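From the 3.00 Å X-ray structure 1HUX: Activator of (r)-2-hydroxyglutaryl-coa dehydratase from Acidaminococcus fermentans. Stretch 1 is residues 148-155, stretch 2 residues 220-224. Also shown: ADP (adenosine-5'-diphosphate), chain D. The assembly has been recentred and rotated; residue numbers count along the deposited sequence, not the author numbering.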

# COMPACT_ATOMS: atom_id res chain seq x y z
N ASP A 148 5.91 20.25 -8.78
CA ASP A 148 4.97 21.05 -9.58
C ASP A 148 3.54 20.81 -9.09
O ASP A 148 2.67 21.68 -9.24
CB ASP A 148 5.09 20.66 -11.05
CG ASP A 148 6.29 21.30 -11.73
OD1 ASP A 148 6.82 20.67 -12.67
OD2 ASP A 148 6.69 22.42 -11.32
N LEU A 149 3.33 19.62 -8.52
CA LEU A 149 2.05 19.22 -7.97
C LEU A 149 1.39 20.38 -7.21
O LEU A 149 0.25 20.76 -7.51
CB LEU A 149 2.24 18.02 -7.03
CG LEU A 149 2.16 16.62 -7.66
CD1 LEU A 149 3.00 16.54 -8.92
CD2 LEU A 149 2.61 15.58 -6.64
N ALA A 150 2.09 20.96 -6.26
CA ALA A 150 1.50 22.05 -5.52
C ALA A 150 0.92 23.11 -6.45
O ALA A 150 -0.26 23.46 -6.35
CB ALA A 150 2.52 22.68 -4.58
N GLU A 151 1.76 23.62 -7.36
CA GLU A 151 1.35 24.66 -8.30
C GLU A 151 0.18 24.26 -9.19
O GLU A 151 -0.69 25.09 -9.48
CB GLU A 151 2.52 25.05 -9.19
CG GLU A 151 3.65 25.69 -8.45
CD GLU A 151 4.80 26.05 -9.36
OE1 GLU A 151 4.57 26.84 -10.31
OE2 GLU A 151 5.92 25.54 -9.14
N LEU A 152 0.16 23.01 -9.63
CA LEU A 152 -0.90 22.54 -10.50
C LEU A 152 -2.23 22.42 -9.77
O LEU A 152 -3.22 23.06 -10.15
CB LEU A 152 -0.51 21.20 -11.13
CG LEU A 152 0.61 21.34 -12.16
CD1 LEU A 152 1.02 19.97 -12.67
CD2 LEU A 152 0.15 22.24 -13.31
N GLY A 153 -2.24 21.60 -8.71
CA GLY A 153 -3.45 21.40 -7.94
C GLY A 153 -4.15 22.68 -7.51
O GLY A 153 -5.36 22.69 -7.28
N ALA A 154 -3.40 23.77 -7.42
CA ALA A 154 -3.97 25.05 -7.01
C ALA A 154 -4.95 25.61 -8.03
O ALA A 154 -5.70 26.55 -7.74
CB ALA A 154 -2.85 26.07 -6.76
N LYS A 155 -4.94 25.02 -9.23
CA LYS A 155 -5.80 25.47 -10.32
C LYS A 155 -7.10 24.67 -10.45
O LYS A 155 -7.97 25.01 -11.25
CB LYS A 155 -5.03 25.38 -11.64
CG LYS A 155 -3.76 26.19 -11.67
CD LYS A 155 -3.01 25.97 -12.98
CE LYS A 155 -1.75 26.83 -13.05
NZ LYS A 155 -1.01 26.63 -14.33
N GLN A 220 6.92 21.64 1.67
CA GLN A 220 6.89 22.65 0.62
C GLN A 220 5.59 22.64 -0.16
O GLN A 220 5.04 23.70 -0.49
CB GLN A 220 8.06 22.42 -0.33
CG GLN A 220 9.40 22.62 0.32
CD GLN A 220 10.50 21.96 -0.45
OE1 GLN A 220 10.65 22.18 -1.65
NE2 GLN A 220 11.29 21.13 0.23
N ASN A 221 5.10 21.43 -0.45
CA ASN A 221 3.86 21.24 -1.20
C ASN A 221 2.70 21.92 -0.48
O ASN A 221 2.03 21.31 0.35
CB ASN A 221 3.58 19.74 -1.34
CG ASN A 221 2.49 19.44 -2.36
OD1 ASN A 221 1.49 20.17 -2.46
ND2 ASN A 221 2.66 18.36 -3.12
N TYR A 222 2.45 23.19 -0.80
CA TYR A 222 1.36 23.91 -0.16
C TYR A 222 0.01 23.35 -0.58
O TYR A 222 -1.02 23.70 -0.02
CB TYR A 222 1.45 25.41 -0.48
CG TYR A 222 1.46 25.75 -1.95
CD1 TYR A 222 0.29 25.69 -2.71
CD2 TYR A 222 2.64 26.13 -2.59
CE1 TYR A 222 0.30 26.00 -4.07
CE2 TYR A 222 2.66 26.44 -3.96
CZ TYR A 222 1.48 26.38 -4.69
OH TYR A 222 1.46 26.67 -6.04
N GLY A 223 0.02 22.48 -1.58
CA GLY A 223 -1.22 21.86 -1.99
C GLY A 223 -1.58 20.96 -0.83
O GLY A 223 -2.66 21.05 -0.26
N VAL A 224 -0.63 20.12 -0.47
CA VAL A 224 -0.81 19.20 0.63
C VAL A 224 -1.11 19.93 1.94
O VAL A 224 -2.10 19.65 2.61
CB VAL A 224 0.46 18.36 0.85
CG1 VAL A 224 0.31 17.51 2.11
CG2 VAL A 224 0.72 17.49 -0.38
PB ADP D . 13.86 11.78 4.55
O1B ADP D . 12.79 11.74 5.61
O2B ADP D . 15.17 12.50 4.97
O3B ADP D . 14.12 10.44 3.89
PA ADP D . 12.94 14.19 3.42
O1A ADP D . 14.13 15.03 3.03
O2A ADP D . 12.17 14.60 4.60
O3A ADP D . 13.38 12.66 3.48
O5' ADP D . 12.03 14.03 2.17
C5' ADP D . 11.40 15.10 1.69
C4' ADP D . 10.30 14.77 0.75
O4' ADP D . 9.81 16.00 0.15
C3' ADP D . 10.57 13.76 -0.49
O3' ADP D . 9.40 12.96 -0.79
C2' ADP D . 10.95 14.79 -1.54
O2' ADP D . 10.78 14.43 -2.95
C1' ADP D . 10.01 15.93 -1.18
N9 ADP D . 10.28 17.24 -1.82
C8 ADP D . 11.48 17.82 -1.90
N7 ADP D . 11.44 18.94 -2.49
C5 ADP D . 10.11 19.11 -2.84
C6 ADP D . 9.37 20.15 -3.50
N6 ADP D . 9.96 21.29 -3.97
N1 ADP D . 8.03 19.98 -3.66
C2 ADP D . 7.45 18.86 -3.20
N3 ADP D . 8.05 17.84 -2.56
C4 ADP D . 9.39 18.03 -2.42

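No hydrogen bond crosses between these two stretches; they are held by packing, and the packing centres on Ala150. Residues 149-153 are helical, and this helix meets the start of another, which begins at Tyr222. The backbones come close, with Ala150 CA 4.5 Å from Gly223 CA, an approach that depends on small residues on both sides. The contact is modest, 251 Å² of buried surface summed over both stretches, and Ala150 and Tyr222 contribute the largest shares.

Ala150 points its CA-to-CB bond toward the second stretch, and its methyl group meets three neighbours in a row. Ala150 CB lies 3.4 Å from Asn221 OD1, 3.9 Å from Gly223 N, and 3.8 Å from Tyr222 CE2. The last of these belongs to a CH-pi contact: Ala150 CB sits 3.8 Å from the centroid of the Tyr222 ring and only 9° off the ring normal, so the methyl rests almost squarely on one face. A methyl suits this position because it fills the space between ring and cap while asking for no polar partner.

The Tyr222 rotamer makes this possible. Its CA-to-CB bond points sideways, but chi1 of 56° (p) brings the end of the side chain nearer to the first helix, and chi2 of 76° turns the ring so that a face meets Ala150 CB. The ring extends across the first helix rather than along it: Tyr222 CE1 is 3.5 Å from Ala150 O, and at the ring edge it lies 4.1 Å from Ala154 CB, where a second small methyl adds apolar contact. The hydroxyl reaches Glu151, with Tyr222 OH 3.0 Å from Glu151 CA. Although Glu151 N is 3.3 Å from Tyr222 OH, the angle is too poor for a hydrogen bond. Glu151 directs its CA-to-CB bond away overall, with chi1 m and chi2 t, and its exposed side chain is poorly ordered; even so, its aliphatic part contributes, Glu151 CG lying 3.4 Å from Tyr222 OH.

Asn221 caps the second helix. With chi1 at -167° (t) and chi2 at -39°, its side chain folds back over the first turn, where backbone NH groups lack the acceptors that a preceding turn would supply. Asn221 OD1 accepts from Val224 N at 2.9 Å with a good angle of 160°, and from Gly223 N, also at 2.9 Å, in a bond made weak by its 122° angle. Asparagine suits the N-cap because its short side chain places a carbonyl oxygen within reach of these donors. Its amide also packs against the first helix, Asn221 ND2 lying 3.9 Å from Leu149 CB.

Gly223 completes the fit by having no side chain. An ideal CB here would point toward the first helix, coming within 3.5 Å of Ala150 CA, and would clash with Asn221 OD1 at 2.9 Å. Glycine thus leaves room for both the close helix approach and the capping oxygen.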